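Putative sugar ABC transporter, substrate-binding protein (Clostridium phytofermentans, PDB 4WZZ) binds L-rhamnose in the cleft between its two lobes and probably delivers the sugar to an ABC transporter for uptake. Local coordinates at residues I60-G65 with A190-A195; N66-K71 with S141-T146; E91-S94 with E98-I101; V153-A158 with N304-A309. All blocks are in the same frame, centred on the assembly; numbering follows the deposited sequence. Where two conformers were deposited one is given.

Interaction 1: residues I60-G65 with A190-A195; sequences IVKSAG and ATNQNA. With RAM (alpha-L-rhamnopyranose), chain B.
Lys62, in the loop after strand 56-60, faces the first turn of helix 191-203 with its CA 8.8 Å from that of Ala190, the N-cap residue, so the two backbones stay well apart and long side chains make the contact. Lys62 spans the distance with its chain extended beyond CG (chi2, chi3 and chi4 all near 180°), which carries NZ up to the start of the helix. There it meets the side chain of Asn192 coming from the opposite direction: NZ of Lys62 gives a hydrogen bond of 2.8 Å to OD1 of Asn192, lying in the carbonyl plane on a lone pair. OD1 of Asn192 also accepts from the backbone N of Gln193, but that donor stands above the amide plane. OE1 of Gln193 comes equally close to NZ of Lys62, at 2.8 Å, while CB of Ala190 lies against the same ammonium group. The bound L-rhamnose takes up the other halves of these amides. ND2 of Asn192 donates to O3 of the sugar at 2.9 Å, and NE2 of Gln193 donates almost straight to O2 at 3.0 Å (N-H...O 170°), besides bonding to the carbonyl of Pro247. Lys62 NZ itself bonds to O2 at 2.9 Å and more weakly to O3. The adjacent hydroxyls O2 and O3 are thus gripped from both lobes of this periplasmic-binding-protein fold, and the buried ammonium, with amide oxygens and sugar hydroxyls around it and Asp222 at longer range, probably favours the closed, sugar-filled cleft.

Interaction 2: residues N66-K71 with S141-T146; sequences NPYNQK and SLDSAT. With RAM (alpha-L-rhamnopyranose), chain B.
Tyr68 and Asp143 both hold CG anti to the backbone N (chi1 169° and -178°), which sends the phenol and the carboxylate toward each other from opposite directions. They meet in the rhamnose pocket of a periplasmic-binding-protein fold, where the first turn of helix 67-82 faces the loop leaving strand 138-142. OH of Tyr68 donates a hydrogen bond of 2.7 Å to OD1 of Asp143, arriving well above the carboxylate plane. That oxygen is shared: O4 of the L-rhamnose donates to OD1 of Asp143 at 2.8 Å, and Gln157 adds a further bond. OD2 of Asp143 accepts from O3 of the rhamnose at 2.6 Å, so one aspartate side chain reads two neighbouring hydroxyls. Trp297 also hydrogen-bonds to OH of Tyr68, which probably limits the movement of the phenol. One ring face of Tyr68 lies beneath the sugar, with C5 4.1 Å above the plane and over the ring centre, while O1 of the rhamnose sits 3.3 Å from CG of Tyr68. Asn66, the N-cap of the helix, divides its amide between two tasks. Its OD1 accepts from the backbone N of Tyr68, a capping bond of 2.9 Å that holds the amide so that ND2 can face the sugar; ND2 of Asn66 donates to the anomeric hydroxyl, rhamnose O1, at 3.0 Å with an N-H...O angle of 167°.

Interaction 3: residues E91-S94 with E98-I101; sequences EPKS and EDQI
Asp99 reaches back from the first turn of helix 97-110 to Ser94, in the loop that leads into the helix. The serine side chain is modelled in two positions; in the one described, OG of Ser94 donates to OD2 of Asp99 at 2.9 Å, coming in from above the carboxylate plane. The backbone N of Ser94 bonds to the same OD2 of Asp99 at 3.1 Å, but weakly, since the N-H is bent to 127°. In that conformer, two donors of one residue converge on a single carboxylate oxygen. A water adds a second, looser bridge: it accepts from N of Lys93 at 3.1 Å and donates weakly to the backbone O of Asp99. Lys93 lays its CB against the same carboxylate, 3.5 Å from OD2 of Asp99. Its bent chain skirts the carboxylate, but its end leads off, and NZ of Lys93 stays 5.5 Å from OD2 of Asp99, too far for a salt bridge though the opposite charges may still attract. Apolar packing begins further in. CB of Pro92 rests 4.0 Å from CB of Asp99, and the proline ring presses CG against CG of Gln100 at 3.5 Å. Beyond that point the Gln100 chain runs on extended, and its amide is held by Ala118, Asn120 and the carbonyl of Val61. The contact closes a beta-alpha connection in the parallel part of the larger sheet of the periplasmic-binding-protein fold, between edge strand 86-90 and helix 97-110, with Pro92 and Gln100 both lying on Ile60 of the adjoining strand 56-60.

Interaction 4: residues V153-A158 with N304-A309; sequences VFVNQA and NLAAYA
Val155 puts both its methyls onto one side of helix 299-315. CG1 of Val155 touches CD2 of Leu305 at 3.8 Å, the closest approach of the contact, while CG2 lies 4.1 Å from CA of Ala306 and 4.4 Å from CB of Ala309. These three helix residues form an apolar surface, one leucine branch beside two small alanines, and the short side chains let the valine come up to the helix backbone itself at Ala306. With CG1 of Val155 anti to the backbone N (chi1 -178°), one methyl is turned to the leucine and the other to the alanine pair. The helix packs in this way on a face of the larger sheet of the periplasmic-binding-protein fold; the axis of segment 304-309 runs nearly antiparallel to strand 154-156 (156°), the two short axes 9.0 Å apart at their closest. Strand 154-156 lies inside that sheet, bonded through its backbone to strand 138-142 and to strand 349-352. Leu142 of the first touches Ala306, and Ile351 of the second touches Leu305, so the helix bears on three neighbouring strands. Just past the valine, Gln157 points its CB away from the helix, and its side chain touches the sugar in the rhamnose pocket.

Interactions 1 and 2 meet on the same L-rhamnose in the buried cleft and work by directed polar bonds, interaction 1 bringing in the helix start at 190-195 from across the cleft. Interaction 4 is also buried but wholly apolar; it lies behind the pocket, joined to interaction 2 through neighbouring strands 138-142 and 154-156 and the Asp143-Gln157 bond. Interaction 3 sits nearer the surface, its centre about 17 Å from the centre of the chain, and mixes water, a charged side chain and proline packing within one short turn. It still connects inward: Pro92 and Gln100 bond to the 60-65 loop that carries Lys62. Interactions 3 and 4 do not touch.

Interaction 1: residues I60-G65 with A190-A195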
loop_
_atom_site.group_PDB
_atom_site.type_symbol
_atom_site.label_atom_id
_atom_site.label_comp_id
_atom_site.label_asym_id
_atom_site.label_seq_id
_atom_site.Cartn_x
_atom_site.Cartn_y
_atom_site.Cartn_z
ATOM N N ILE A 60 -1.471 -11.889 -6.799
ATOM C CA ILE A 60 -0.656 -11.175 -7.758
ATOM C C ILE A 60 -0.328 -9.838 -7.139
ATOM O O ILE A 60 -1.202 -8.982 -6.997
ATOM C CB ILE A 60 -1.401 -10.967 -9.083
ATOM C CG1 ILE A 60 -1.753 -12.327 -9.687
ATOM C CG2 ILE A 60 -0.516 -10.198 -10.039
ATOM C CD1 ILE A 60 -2.703 -12.250 -10.895
ATOM N N VAL A 61 0.904 -9.685 -6.679
ATOM C CA VAL A 61 1.284 -8.438 -6.035
ATOM C C VAL A 61 1.622 -7.398 -7.114
ATOM O O VAL A 61 1.550 -7.692 -8.289
ATOM C CB VAL A 61 2.469 -8.645 -5.065
ATOM C CG1 VAL A 61 2.086 -9.597 -3.964
ATOM C CG2 VAL A 61 3.687 -9.167 -5.793
ATOM N N LYS A 62 1.983 -6.181 -6.721
ATOM C CA LYS A 62 2.284 -5.157 -7.715
ATOM C C LYS A 62 3.527 -5.518 -8.530
ATOM O O LYS A 62 3.567 -5.345 -9.737
ATOM C CB LYS A 62 2.563 -3.816 -7.043
ATOM C CG LYS A 62 1.392 -2.993 -6.595
ATOM C CD LYS A 62 1.907 -1.559 -6.285
ATOM C CE LYS A 62 0.805 -0.639 -5.891
ATOM N NZ LYS A 62 1.353 0.695 -5.528
ATOM N N SER A 63 4.574 -5.982 -7.858
ATOM C CA SER A 63 5.854 -6.149 -8.528
ATOM C C SER A 63 6.885 -6.923 -7.730
ATOM O O SER A 63 6.814 -7.009 -6.503
ATOM C CB SER A 63 6.452 -4.785 -8.884
ATOM O OG SER A 63 6.705 -4.010 -7.707
ATOM N N ALA A 64 7.852 -7.458 -8.465
ATOM C CA ALA A 64 9.056 -8.067 -7.890
ATOM C C ALA A 64 9.959 -7.005 -7.269
ATOM O O ALA A 64 9.856 -5.832 -7.594
ATOM C CB ALA A 64 9.823 -8.793 -8.972
ATOM N N GLY A 65 10.853 -7.453 -6.395
ATOM C CA GLY A 65 11.939 -6.617 -5.937
ATOM C C GLY A 65 11.488 -5.647 -4.868
ATOM O O GLY A 65 12.138 -4.630 -4.654
ATOM N N ALA A 190 -0.633 3.770 -10.189
ATOM C CA ALA A 190 -0.962 2.969 -9.020
ATOM C C ALA A 190 -2.159 3.549 -8.298
ATOM O O ALA A 190 -2.163 4.701 -7.870
ATOM C CB ALA A 190 0.226 2.907 -8.069
ATOM N N THR A 191 -3.190 2.740 -8.160
ATOM C CA THR A 191 -4.420 3.205 -7.550
ATOM C C THR A 191 -4.217 3.721 -6.149
ATOM O O THR A 191 -4.772 4.761 -5.795
ATOM C CB THR A 191 -5.465 2.060 -7.520
ATOM O OG1 THR A 191 -5.459 1.427 -8.799
ATOM C CG2 THR A 191 -6.841 2.600 -7.173
ATOM N N ASN A 192 -3.461 2.987 -5.331
ATOM C CA ASN A 192 -3.326 3.405 -3.940
ATOM C C ASN A 192 -2.588 4.725 -3.782
ATOM O O ASN A 192 -3.096 5.637 -3.113
ATOM C CB ASN A 192 -2.748 2.305 -3.013
ATOM C CG ASN A 192 -1.434 1.727 -3.477
ATOM O OD1 ASN A 192 -0.930 2.023 -4.561
ATOM N ND2 ASN A 192 -0.871 0.846 -2.642
ATOM N N GLN A 193 -1.415 4.873 -4.374
ATOM C CA GLN A 193 -0.738 6.168 -4.242
ATOM C C GLN A 193 -1.600 7.268 -4.801
ATOM O O GLN A 193 -1.684 8.342 -4.240
ATOM C CB GLN A 193 0.632 6.193 -4.911
ATOM C CG GLN A 193 1.736 5.604 -4.043
ATOM C CD GLN A 193 1.917 4.109 -4.203
ATOM O OE1 GLN A 193 1.501 3.513 -5.195
ATOM N NE2 GLN A 193 2.626 3.504 -3.253
ATOM N N ASN A 194 -2.257 7.022 -5.928
ATOM C CA ASN A 194 -3.067 8.085 -6.492
ATOM C C ASN A 194 -4.212 8.490 -5.547
ATOM O O ASN A 194 -4.557 9.685 -5.448
ATOM C CB ASN A 194 -3.593 7.677 -7.863
ATOM C CG ASN A 194 -2.511 7.729 -8.930
ATOM O OD1 ASN A 194 -1.438 8.319 -8.730
ATOM N ND2 ASN A 194 -2.786 7.116 -10.072
ATOM N N ALA A 195 -4.800 7.515 -4.848
ATOM C CA ALA A 195 -5.854 7.797 -3.878
ATOM C C ALA A 195 -5.325 8.570 -2.670
ATOM O O ALA A 195 -5.978 9.520 -2.190
ATOM C CB ALA A 195 -6.553 6.508 -3.444
HETATM C C1 RAM B . 4.899 0.043 -1.834
HETATM C C2 RAM B . 3.760 -0.396 -2.746
HETATM C C3 RAM B . 2.478 -0.702 -1.972
HETATM C C4 RAM B . 2.155 0.410 -0.980
HETATM C C5 RAM B . 3.372 0.722 -0.112
HETATM C C6 RAM B . 3.117 1.897 0.817
HETATM O O1 RAM B . 5.339 -1.052 -1.109
HETATM O O2 RAM B . 3.570 0.651 -3.648
HETATM O O3 RAM B . 1.447 -0.898 -2.936
HETATM O O4 RAM B . 1.060 0.024 -0.170
HETATM O O5 RAM B . 4.487 1.031 -0.906
#

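Interaction 2: residues N66-K71 with S141-T146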
loop_
_atom_site.group_PDB
_atom_site.type_symbol
_atom_site.label_atom_id
_atom_site.label_comp_id
_atom_site.label_asym_id
_atom_site.label_seq_id
_atom_site.Cartn_x
_atom_site.Cartn_y
_atom_site.Cartn_z
ATOM N N ASN A 66 10.376 -5.946 -4.210
ATOM C CA ASN A 66 9.816 -5.052 -3.181
ATOM C C ASN A 66 9.474 -5.843 -1.925
ATOM O O ASN A 66 8.537 -6.638 -1.909
ATOM C CB ASN A 66 8.549 -4.363 -3.715
ATOM C CG ASN A 66 7.940 -3.419 -2.710
ATOM O OD1 ASN A 66 8.339 -3.401 -1.547
ATOM N ND2 ASN A 66 6.961 -2.637 -3.147
ATOM N N PRO A 67 10.247 -5.673 -0.857
ATOM C CA PRO A 67 10.021 -6.467 0.349
ATOM C C PRO A 67 8.618 -6.331 0.932
ATOM O O PRO A 67 8.128 -7.292 1.537
ATOM C CB PRO A 67 11.094 -5.943 1.329
ATOM C CG PRO A 67 12.106 -5.301 0.486
ATOM C CD PRO A 67 11.451 -4.826 -0.762
ATOM N N TYR A 68 7.986 -5.168 0.756
ATOM C CA TYR A 68 6.627 -4.980 1.241
ATOM C C TYR A 68 5.710 -6.006 0.572
ATOM O O TYR A 68 4.882 -6.644 1.224
ATOM C CB TYR A 68 6.159 -3.558 0.955
ATOM C CG TYR A 68 4.692 -3.339 1.175
ATOM C CD1 TYR A 68 3.767 -3.708 0.209
ATOM C CD2 TYR A 68 4.215 -2.763 2.348
ATOM C CE1 TYR A 68 2.404 -3.512 0.400
ATOM C CE2 TYR A 68 2.848 -2.582 2.550
ATOM C CZ TYR A 68 1.956 -2.955 1.572
ATOM O OH TYR A 68 0.601 -2.767 1.772
ATOM N N ASN A 69 5.888 -6.193 -0.725
ATOM C CA ASN A 69 5.040 -7.129 -1.463
ATOM C C ASN A 69 5.290 -8.574 -1.043
ATOM O O ASN A 69 4.380 -9.405 -1.041
ATOM C CB ASN A 69 5.269 -7.007 -2.969
ATOM C CG ASN A 69 4.782 -5.682 -3.540
ATOM O OD1 ASN A 69 3.965 -4.997 -2.935
ATOM N ND2 ASN A 69 5.283 -5.316 -4.703
ATOM N N GLN A 70 6.534 -8.886 -0.713
ATOM C CA GLN A 70 6.850 -10.231 -0.240
ATOM C C GLN A 70 6.214 -10.535 1.117
ATOM O O GLN A 70 5.807 -11.678 1.385
ATOM C CB GLN A 70 8.368 -10.406 -0.208
ATOM C CG GLN A 70 8.906 -10.384 -1.607
ATOM C CD GLN A 70 10.421 -10.186 -1.680
ATOM O OE1 GLN A 70 11.176 -10.859 -0.986
ATOM N NE2 GLN A 70 10.860 -9.268 -2.536
ATOM N N LYS A 71 6.134 -9.529 1.983
ATOM C CA LYS A 71 5.527 -9.733 3.297
ATOM C C LYS A 71 4.020 -9.900 3.145
ATOM O O LYS A 71 3.403 -10.699 3.846
ATOM C CB LYS A 71 5.877 -8.582 4.246
ATOM C CG LYS A 71 7.380 -8.623 4.634
ATOM C CD LYS A 71 7.852 -7.386 5.309
ATOM C CE LYS A 71 9.401 -7.295 5.329
ATOM N NZ LYS A 71 10.049 -8.541 5.840
ATOM N N SER A 141 -9.411 -7.755 -4.488
ATOM C CA SER A 141 -8.282 -6.858 -4.646
ATOM C C SER A 141 -7.781 -6.499 -3.255
ATOM O O SER A 141 -8.563 -6.492 -2.306
ATOM C CB SER A 141 -8.740 -5.636 -5.446
ATOM O OG SER A 141 -7.714 -4.706 -5.650
ATOM N N LEU A 142 -6.474 -6.232 -3.136
ATOM C CA LEU A 142 -5.868 -5.782 -1.885
ATOM C C LEU A 142 -4.772 -4.768 -2.190
ATOM O O LEU A 142 -4.218 -4.761 -3.291
ATOM C CB LEU A 142 -5.283 -6.931 -1.045
ATOM C CG LEU A 142 -3.926 -7.521 -1.450
ATOM C CD1 LEU A 142 -3.402 -8.480 -0.391
ATOM C CD2 LEU A 142 -4.023 -8.227 -2.791
ATOM N N ASP A 143 -4.469 -3.933 -1.194
ATOM C CA ASP A 143 -3.310 -3.012 -1.216
ATOM C C ASP A 143 -3.536 -1.847 -2.169
ATOM O O ASP A 143 -3.422 -0.676 -1.782
ATOM C CB ASP A 143 -2.027 -3.771 -1.573
ATOM C CG ASP A 143 -0.795 -2.893 -1.568
ATOM O OD1 ASP A 143 -0.607 -2.119 -0.608
ATOM O OD2 ASP A 143 -0.017 -3.012 -2.528
ATOM N N SER A 144 -3.835 -2.169 -3.418
ATOM C CA SER A 144 -4.092 -1.171 -4.448
ATOM C C SER A 144 -5.280 -1.659 -5.280
ATOM O O SER A 144 -5.251 -2.751 -5.855
ATOM C CB SER A 144 -2.835 -0.982 -5.308
ATOM O OG SER A 144 -3.039 -0.035 -6.347
ATOM N N ALA A 145 -6.335 -0.860 -5.318
ATOM C CA ALA A 145 -7.620 -1.347 -5.827
ATOM C C ALA A 145 -7.693 -1.413 -7.353
ATOM O O ALA A 145 -7.268 -0.487 -8.053
ATOM C CB ALA A 145 -8.756 -0.466 -5.295
ATOM N N THR A 146 -8.273 -2.501 -7.859
ATOM C CA THR A 146 -8.809 -2.504 -9.206
ATOM C C THR A 146 -10.104 -1.722 -9.117
ATOM O O THR A 146 -10.605 -1.466 -8.022
ATOM C CB THR A 146 -9.207 -3.899 -9.690
ATOM O OG1 THR A 146 -10.191 -4.435 -8.794
ATOM C CG2 THR A 146 -8.002 -4.811 -9.730
HETATM C C1 RAM B . 4.899 0.043 -1.834
HETATM C C2 RAM B . 3.760 -0.396 -2.746
HETATM C C3 RAM B . 2.478 -0.702 -1.972
HETATM C C4 RAM B . 2.155 0.410 -0.980
HETATM C C5 RAM B . 3.372 0.722 -0.112
HETATM C C6 RAM B . 3.117 1.897 0.817
HETATM O O1 RAM B . 5.339 -1.052 -1.109
HETATM O O2 RAM B . 3.570 0.651 -3.648
HETATM O O3 RAM B . 1.447 -0.898 -2.936
HETATM O O4 RAM B . 1.060 0.024 -0.170
HETATM O O5 RAM B . 4.487 1.031 -0.906
#

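Interaction 3: residues E91-S94 with E98-I101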
loop_
_atom_site.group_PDB
_atom_site.type_symbol
_atom_site.label_atom_id
_atom_site.label_comp_id
_atom_site.label_asym_id
_atom_site.label_seq_id
_atom_site.Cartn_x
_atom_site.Cartn_y
_atom_site.Cartn_z
ATOM N N GLU A 91 4.826 -12.357 -8.954
ATOM C CA GLU A 91 5.453 -11.055 -8.837
ATOM C C GLU A 91 5.684 -10.521 -10.251
ATOM O O GLU A 91 6.572 -11.009 -10.964
ATOM C CB GLU A 91 6.809 -11.163 -8.120
ATOM C CG GLU A 91 6.721 -11.539 -6.615
ATOM C CD GLU A 91 8.055 -11.372 -5.890
ATOM O OE1 GLU A 91 9.069 -11.597 -6.529
ATOM O OE2 GLU A 91 8.076 -11.027 -4.696
ATOM N N PRO A 92 4.874 -9.538 -10.680
ATOM C CA PRO A 92 5.131 -8.929 -11.997
ATOM C C PRO A 92 6.553 -8.370 -12.098
ATOM O O PRO A 92 7.097 -7.837 -11.132
ATOM C CB PRO A 92 4.087 -7.807 -12.076
ATOM C CG PRO A 92 2.939 -8.313 -11.192
ATOM C CD PRO A 92 3.658 -9.009 -10.046
ATOM N N LYS A 93 7.156 -8.501 -13.278
ATOM C CA LYS A 93 8.527 -8.041 -13.493
ATOM C C LYS A 93 8.697 -6.568 -13.139
ATOM O O LYS A 93 9.708 -6.171 -12.550
ATOM C CB LYS A 93 8.953 -8.269 -14.948
ATOM C CG LYS A 93 10.430 -7.947 -15.187
ATOM C CD LYS A 93 10.624 -7.036 -16.393
ATOM C CE LYS A 93 10.204 -7.702 -17.689
ATOM N NZ LYS A 93 11.213 -8.688 -18.187
ATOM N N SER A 94 7.714 -5.762 -13.516
ATOM C CA SER A 94 7.691 -4.353 -13.155
ATOM C C SER A 94 6.282 -3.965 -12.715
ATOM O O SER A 94 5.320 -4.698 -12.960
ATOM C CB SER A 94 8.189 -3.482 -14.310
ATOM O OG SER A 94 7.207 -3.355 -15.319
ATOM N N GLU A 98 0.736 -3.938 -17.947
ATOM C CA GLU A 98 1.139 -4.955 -18.914
ATOM C C GLU A 98 1.707 -6.208 -18.246
ATOM O O GLU A 98 1.309 -7.320 -18.580
ATOM C CB GLU A 98 2.165 -4.378 -19.889
ATOM C CG GLU A 98 2.677 -5.386 -20.905
ATOM C CD GLU A 98 3.634 -4.778 -21.925
ATOM O OE1 GLU A 98 3.977 -3.579 -21.798
ATOM O OE2 GLU A 98 4.045 -5.511 -22.857
ATOM N N ASP A 99 2.633 -6.041 -17.305
ATOM C CA ASP A 99 3.251 -7.206 -16.687
ATOM C C ASP A 99 2.273 -7.941 -15.787
ATOM O O ASP A 99 2.361 -9.154 -15.624
ATOM C CB ASP A 99 4.529 -6.823 -15.933
ATOM C CG ASP A 99 5.688 -6.535 -16.867
ATOM O OD1 ASP A 99 5.564 -6.843 -18.076
ATOM O OD2 ASP A 99 6.730 -6.030 -16.400
ATOM N N GLN A 100 1.316 -7.217 -15.228
ATOM C CA GLN A 100 0.278 -7.834 -14.413
ATOM C C GLN A 100 -0.726 -8.658 -15.188
ATOM O O GLN A 100 -1.195 -9.692 -14.718
ATOM C CB GLN A 100 -0.469 -6.776 -13.596
ATOM C CG GLN A 100 -0.193 -6.968 -12.177
ATOM C CD GLN A 100 -0.814 -5.959 -11.262
ATOM O OE1 GLN A 100 -1.530 -5.036 -11.682
ATOM N NE2 GLN A 100 -0.539 -6.132 -9.971
ATOM N N ILE A 101 -1.086 -8.182 -16.369
ATOM C CA ILE A 101 -2.014 -8.884 -17.208
ATOM C C ILE A 101 -1.437 -10.247 -17.570
ATOM O O ILE A 101 -2.145 -11.247 -17.591
ATOM C CB ILE A 101 -2.321 -8.058 -18.464
ATOM C CG1 ILE A 101 -3.165 -6.841 -18.065
ATOM C CG2 ILE A 101 -3.047 -8.913 -19.466
ATOM C CD1 ILE A 101 -3.178 -5.702 -19.090
HETATM O O HOH W 1 5.553 -10.158 -15.314
#

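Interaction 4: residues V153-A158 with N304-A309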
loop_
_atom_site.group_PDB
_atom_site.type_symbol
_atom_site.label_atom_id
_atom_site.label_comp_id
_atom_site.label_asym_id
_atom_site.label_seq_id
_atom_site.Cartn_x
_atom_site.Cartn_y
_atom_site.Cartn_z
ATOM N N VAL A 153 -14.602 -7.313 -3.936
ATOM C CA VAL A 153 -14.325 -6.505 -2.756
ATOM C C VAL A 153 -12.860 -6.068 -2.761
ATOM O O VAL A 153 -12.034 -6.729 -3.375
ATOM C CB VAL A 153 -14.630 -7.274 -1.457
ATOM C CG1 VAL A 153 -13.656 -8.454 -1.261
ATOM C CG2 VAL A 153 -14.652 -6.322 -0.253
ATOM N N PHE A 154 -12.574 -4.953 -2.092
ATOM C CA PHE A 154 -11.196 -4.455 -1.920
ATOM C C PHE A 154 -10.805 -4.549 -0.461
ATOM O O PHE A 154 -11.582 -4.195 0.432
ATOM C CB PHE A 154 -11.091 -2.999 -2.381
ATOM C CG PHE A 154 -9.713 -2.401 -2.210
ATOM C CD1 PHE A 154 -8.624 -2.999 -2.803
ATOM C CD2 PHE A 154 -9.518 -1.230 -1.476
ATOM C CE1 PHE A 154 -7.360 -2.483 -2.670
ATOM C CE2 PHE A 154 -8.244 -0.714 -1.339
ATOM C CZ PHE A 154 -7.165 -1.349 -1.942
ATOM N N VAL A 155 -9.605 -5.048 -0.206
ATOM C CA VAL A 155 -9.094 -5.130 1.154
ATOM C C VAL A 155 -8.080 -4.023 1.293
ATOM O O VAL A 155 -7.003 -4.074 0.691
ATOM C CB VAL A 155 -8.477 -6.495 1.486
ATOM C CG1 VAL A 155 -8.012 -6.520 2.933
ATOM C CG2 VAL A 155 -9.494 -7.591 1.251
ATOM N N ASN A 156 -8.449 -3.014 2.082
ATOM C CA ASN A 156 -7.674 -1.763 2.217
ATOM C C ASN A 156 -6.927 -1.764 3.545
ATOM O O ASN A 156 -7.509 -2.071 4.601
ATOM C CB ASN A 156 -8.645 -0.565 2.172
ATOM C CG ASN A 156 -7.986 0.727 1.734
ATOM O OD1 ASN A 156 -6.761 0.845 1.709
ATOM N ND2 ASN A 156 -8.812 1.730 1.398
ATOM N N GLN A 157 -5.623 -1.457 3.491
ATOM C CA GLN A 157 -4.752 -1.436 4.666
ATOM C C GLN A 157 -5.198 -0.445 5.727
ATOM O O GLN A 157 -5.004 -0.658 6.916
ATOM C CB GLN A 157 -3.321 -1.102 4.237
ATOM C CG GLN A 157 -3.210 0.017 3.193
ATOM C CD GLN A 157 -3.097 -0.503 1.792
ATOM O OE1 GLN A 157 -4.020 -1.140 1.290
ATOM N NE2 GLN A 157 -1.965 -0.266 1.153
ATOM N N ALA A 158 -5.786 0.660 5.296
ATOM C CA ALA A 158 -6.245 1.693 6.225
ATOM C C ALA A 158 -7.204 2.573 5.468
ATOM O O ALA A 158 -7.258 2.518 4.247
ATOM C CB ALA A 158 -5.069 2.502 6.768
ATOM N N ASN A 304 -2.916 -11.614 5.434
ATOM C CA ASN A 304 -3.759 -12.529 6.209
ATOM C C ASN A 304 -5.237 -12.247 5.950
ATOM O O ASN A 304 -6.018 -13.158 5.690
ATOM C CB ASN A 304 -3.567 -12.381 7.723
ATOM C CG ASN A 304 -2.192 -12.773 8.236
ATOM O OD1 ASN A 304 -1.843 -12.365 9.346
ATOM N ND2 ASN A 304 -1.433 -13.578 7.498
ATOM N N LEU A 305 -5.631 -10.981 6.079
ATOM C CA LEU A 305 -7.054 -10.625 6.011
ATOM C C LEU A 305 -7.577 -10.864 4.607
ATOM O O LEU A 305 -8.692 -11.346 4.416
ATOM C CB LEU A 305 -7.242 -9.154 6.397
ATOM C CG LEU A 305 -8.671 -8.641 6.276
ATOM C CD1 LEU A 305 -9.607 -9.443 7.150
ATOM C CD2 LEU A 305 -8.716 -7.172 6.642
ATOM N N ALA A 306 -6.770 -10.517 3.612
ATOM C CA ALA A 306 -7.145 -10.770 2.229
ATOM C C ALA A 306 -7.344 -12.259 1.985
ATOM O O ALA A 306 -8.240 -12.653 1.213
ATOM C CB ALA A 306 -6.098 -10.201 1.277
ATOM N N ALA A 307 -6.534 -13.091 2.643
ATOM C CA ALA A 307 -6.704 -14.538 2.532
ATOM C C ALA A 307 -8.004 -14.988 3.202
ATOM O O ALA A 307 -8.751 -15.780 2.629
ATOM C CB ALA A 307 -5.496 -15.285 3.124
ATOM N N TYR A 308 -8.287 -14.498 4.406
ATOM C CA TYR A 308 -9.541 -14.874 5.062
ATOM C C TYR A 308 -10.740 -14.475 4.206
ATOM O O TYR A 308 -11.724 -15.231 4.082
ATOM C CB TYR A 308 -9.651 -14.260 6.458
ATOM C CG TYR A 308 -8.733 -14.897 7.472
ATOM C CD1 TYR A 308 -8.845 -16.243 7.786
ATOM C CD2 TYR A 308 -7.754 -14.148 8.128
ATOM C CE1 TYR A 308 -8.012 -16.833 8.716
ATOM C CE2 TYR A 308 -6.922 -14.728 9.062
ATOM C CZ TYR A 308 -7.057 -16.072 9.356
ATOM O OH TYR A 308 -6.231 -16.672 10.278
ATOM N N ALA A 309 -10.674 -13.287 3.609
ATOM C CA ALA A 309 -11.768 -12.784 2.789
ATOM C C ALA A 309 -11.886 -13.588 1.496
ATOM O O ALA A 309 -12.997 -13.881 1.030
ATOM C CB ALA A 309 -11.583 -11.288 2.489
#